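PDB 3ZTH: STU0660, which probably binds DNA as a large Csn2 protein of the CRISPR-mediated immune system of Streptococcus thermophilus, and carries bound magnesium ions. Local coordinates for residues A[301-306]-A[327-332]. Numbering follows the deposited sequence.
Sequences LTKMLR and FSYRIR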
loop_
_atom_site.group_PDB
_atom_site.type_symbol
_atom_site.label_atom_id
_atom_site.label_comp_id
_atom_site.label_asym_id
_atom_site.label_seq_id
_atom_site.Cartn_x
_atom_site.Cartn_y
_atom_site.Cartn_z
ATOM N N LEU A 301 48.763 -16.737 12.700
ATOM C CA LEU A 301 47.913 -16.880 13.882
ATOM C C LEU A 301 46.821 -17.926 13.675
ATOM O O LEU A 301 45.691 -17.756 14.126
ATOM C CB LEU A 301 47.268 -15.533 14.226
ATOM C CG LEU A 301 48.129 -14.293 13.950
ATOM C CD1 LEU A 301 47.325 -13.034 14.250
ATOM C CD2 LEU A 301 49.396 -14.335 14.780
ATOM N N THR A 302 47.156 -19.009 12.992
ATOM C CA THR A 302 46.173 -20.051 12.746
ATOM C C THR A 302 46.725 -21.435 13.030
ATOM O O THR A 302 47.662 -21.880 12.360
ATOM C CB THR A 302 45.680 -20.057 11.272
ATOM O OG1 THR A 302 45.170 -18.768 10.916
ATOM C CG2 THR A 302 44.573 -21.082 11.098
ATOM N N LYS A 303 46.171 -22.106 14.031
ATOM C CA LYS A 303 46.603 -23.461 14.306
ATOM C C LYS A 303 45.821 -24.217 13.249
ATOM O O LYS A 303 44.593 -24.233 13.281
ATOM C CB LYS A 303 46.172 -23.932 15.689
ATOM C CG LYS A 303 46.673 -25.333 15.982
ATOM C CD LYS A 303 45.953 -25.990 17.146
ATOM C CE LYS A 303 46.465 -27.415 17.349
ATOM N NZ LYS A 303 45.738 -28.138 18.434
HETATM N N MSE A 304 46.523 -24.831 12.305
HETATM C CA MSE A 304 45.841 -25.534 11.236
HETATM C C MSE A 304 45.877 -27.046 11.279
HETATM O O MSE A 304 46.866 -27.653 11.682
HETATM C CB MSE A 304 46.361 -25.029 9.897
HETATM C CG MSE A 304 45.951 -23.591 9.655
HETATM SE SE MSE A 304 46.625 -22.805 8.046
HETATM C CE MSE A 304 48.464 -22.605 8.631
ATOM N N LEU A 305 44.767 -27.640 10.854
ATOM C CA LEU A 305 44.600 -29.084 10.822
ATOM C C LEU A 305 45.422 -29.678 9.680
ATOM O O LEU A 305 46.016 -30.747 9.816
ATOM C CB LEU A 305 43.117 -29.411 10.633
ATOM C CG LEU A 305 42.664 -30.859 10.807
ATOM C CD1 LEU A 305 43.134 -31.397 12.154
ATOM C CD2 LEU A 305 41.142 -30.917 10.700
ATOM N N ARG A 306 45.445 -28.969 8.557
ATOM C CA ARG A 306 46.194 -29.392 7.380
ATOM C C ARG A 306 47.241 -28.332 7.087
ATOM O O ARG A 306 46.914 -27.152 7.014
ATOM C CB ARG A 306 45.270 -29.504 6.166
ATOM C CG ARG A 306 44.161 -30.530 6.287
ATOM C CD ARG A 306 43.231 -30.459 5.079
ATOM N NE ARG A 306 42.440 -31.678 4.926
ATOM C CZ ARG A 306 41.567 -31.890 3.944
ATOM N NH1 ARG A 306 41.360 -30.962 3.015
ATOM N NH2 ARG A 306 40.909 -33.041 3.882
ATOM N N PHE A 327 52.724 -16.550 18.480
ATOM C CA PHE A 327 51.761 -17.590 18.151
ATOM C C PHE A 327 52.592 -18.853 17.955
ATOM O O PHE A 327 53.606 -18.831 17.249
ATOM C CB PHE A 327 51.001 -17.252 16.874
ATOM C CG PHE A 327 49.750 -18.061 16.693
ATOM C CD1 PHE A 327 48.621 -17.795 17.456
ATOM C CD2 PHE A 327 49.708 -19.112 15.783
ATOM C CE1 PHE A 327 47.472 -18.564 17.313
ATOM C CE2 PHE A 327 48.560 -19.884 15.637
ATOM C CZ PHE A 327 47.446 -19.610 16.398
ATOM N N SER A 328 52.154 -19.948 18.567
ATOM C CA SER A 328 52.872 -21.224 18.527
ATOM C C SER A 328 52.848 -22.095 17.264
ATOM O O SER A 328 53.726 -22.943 17.088
ATOM C CB SER A 328 52.419 -22.087 19.705
ATOM O OG SER A 328 51.047 -22.443 19.568
ATOM N N TYR A 329 51.867 -21.924 16.388
ATOM C CA TYR A 329 51.824 -22.767 15.194
ATOM C C TYR A 329 53.110 -22.775 14.372
ATOM O O TYR A 329 53.765 -21.744 14.205
ATOM C CB TYR A 329 50.674 -22.369 14.276
ATOM C CG TYR A 329 50.562 -23.298 13.095
ATOM C CD1 TYR A 329 49.985 -24.566 13.238
ATOM C CD2 TYR A 329 51.080 -22.941 11.848
ATOM C CE1 TYR A 329 49.928 -25.454 12.174
ATOM C CE2 TYR A 329 51.029 -23.825 10.769
ATOM C CZ TYR A 329 50.452 -25.079 10.940
ATOM O OH TYR A 329 50.388 -25.951 9.880
ATOM N N ARG A 330 53.462 -23.949 13.853
ATOM C CA ARG A 330 54.662 -24.084 13.039
ATOM C C ARG A 330 54.498 -25.127 11.948
ATOM O O ARG A 330 53.998 -26.228 12.184
ATOM C CB ARG A 330 55.871 -24.488 13.894
ATOM C CG ARG A 330 56.294 -23.492 14.953
ATOM C CD ARG A 330 57.113 -22.348 14.387
ATOM N NE ARG A 330 57.526 -21.443 15.455
ATOM C CZ ARG A 330 56.688 -20.696 16.168
ATOM N NH1 ARG A 330 55.384 -20.739 15.924
ATOM N NH2 ARG A 330 57.145 -19.913 17.136
ATOM N N ILE A 331 54.927 -24.770 10.748
ATOM C CA ILE A 331 54.894 -25.695 9.633
ATOM C C ILE A 331 56.095 -26.612 9.888
ATOM O O ILE A 331 57.201 -26.132 10.123
ATOM C CB ILE A 331 55.055 -24.929 8.300
ATOM C CG1 ILE A 331 53.744 -24.213 7.974
ATOM C CG2 ILE A 331 55.476 -25.871 7.181
ATOM C CD1 ILE A 331 53.853 -23.213 6.853
ATOM N N ARG A 332 55.873 -27.921 9.887
ATOM C CA ARG A 332 56.961 -28.866 10.125
ATOM C C ARG A 332 57.553 -29.373 8.815
ATOM O O ARG A 332 56.838 -29.615 7.840
ATOM C CB ARG A 332 56.487 -30.058 10.971
ATOM C CG ARG A 332 56.484 -29.838 12.491
ATOM C CD ARG A 332 55.251 -29.084 12.981
ATOM N NE ARG A 332 55.191 -29.031 14.443
ATOM C CZ ARG A 332 54.261 -28.382 15.145
ATOM N NH1 ARG A 332 53.288 -27.714 14.530
ATOM N NH2 ARG A 332 54.303 -28.402 16.472
#
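Phe327 and Tyr329, alternate residues of 327-332, lay their rings against the backbone of 301-306. Both have CG anti to the backbone N (chi1 -164° and -176°), which carries the rings across to the facing loop. Leu301 CA sits squarely over one face of the Phe327 ring, 3.4 Å from its centroid, a CH-pi contact; Lys303 N, hydrogen-bonded to Asp259 OD2, lies at the edge of the same ring, near its plane. The Leu301 side chain crosses Phe327 obliquely, its CD2 3.9 Å from Phe327 CB. One face of the Tyr329 ring takes the carbonyl of Thr302, whose O stands 3.3 Å from Tyr329 CG, displaced toward the rim. Met304, a selenomethionine here, bends at chi3 (-73°) and crosses Tyr329 at about a right angle, bringing its CE to 3.6 Å from Tyr329 CE2. Tyr329 OH is buried without a polar partner in the model. The loops precede and follow helix 312-324 and pack on the turn between strands 254-257 and 261-263, at one edge of a sheet consistent with the P-loop NTPase clan; the Thr302 side chain touches Gln26, a magnesium ligand, while its OG1 is hydrogen-bonded to Ser258 OG and Leu300 O. Arg330 folds back along its own loop: NH1 hydrogen-bonds Phe327 O on an in-plane lone pair (2.9 Å, nearly straight) and Tyr329 O from above the carbonyl plane, gripping the backbone that bears both rings.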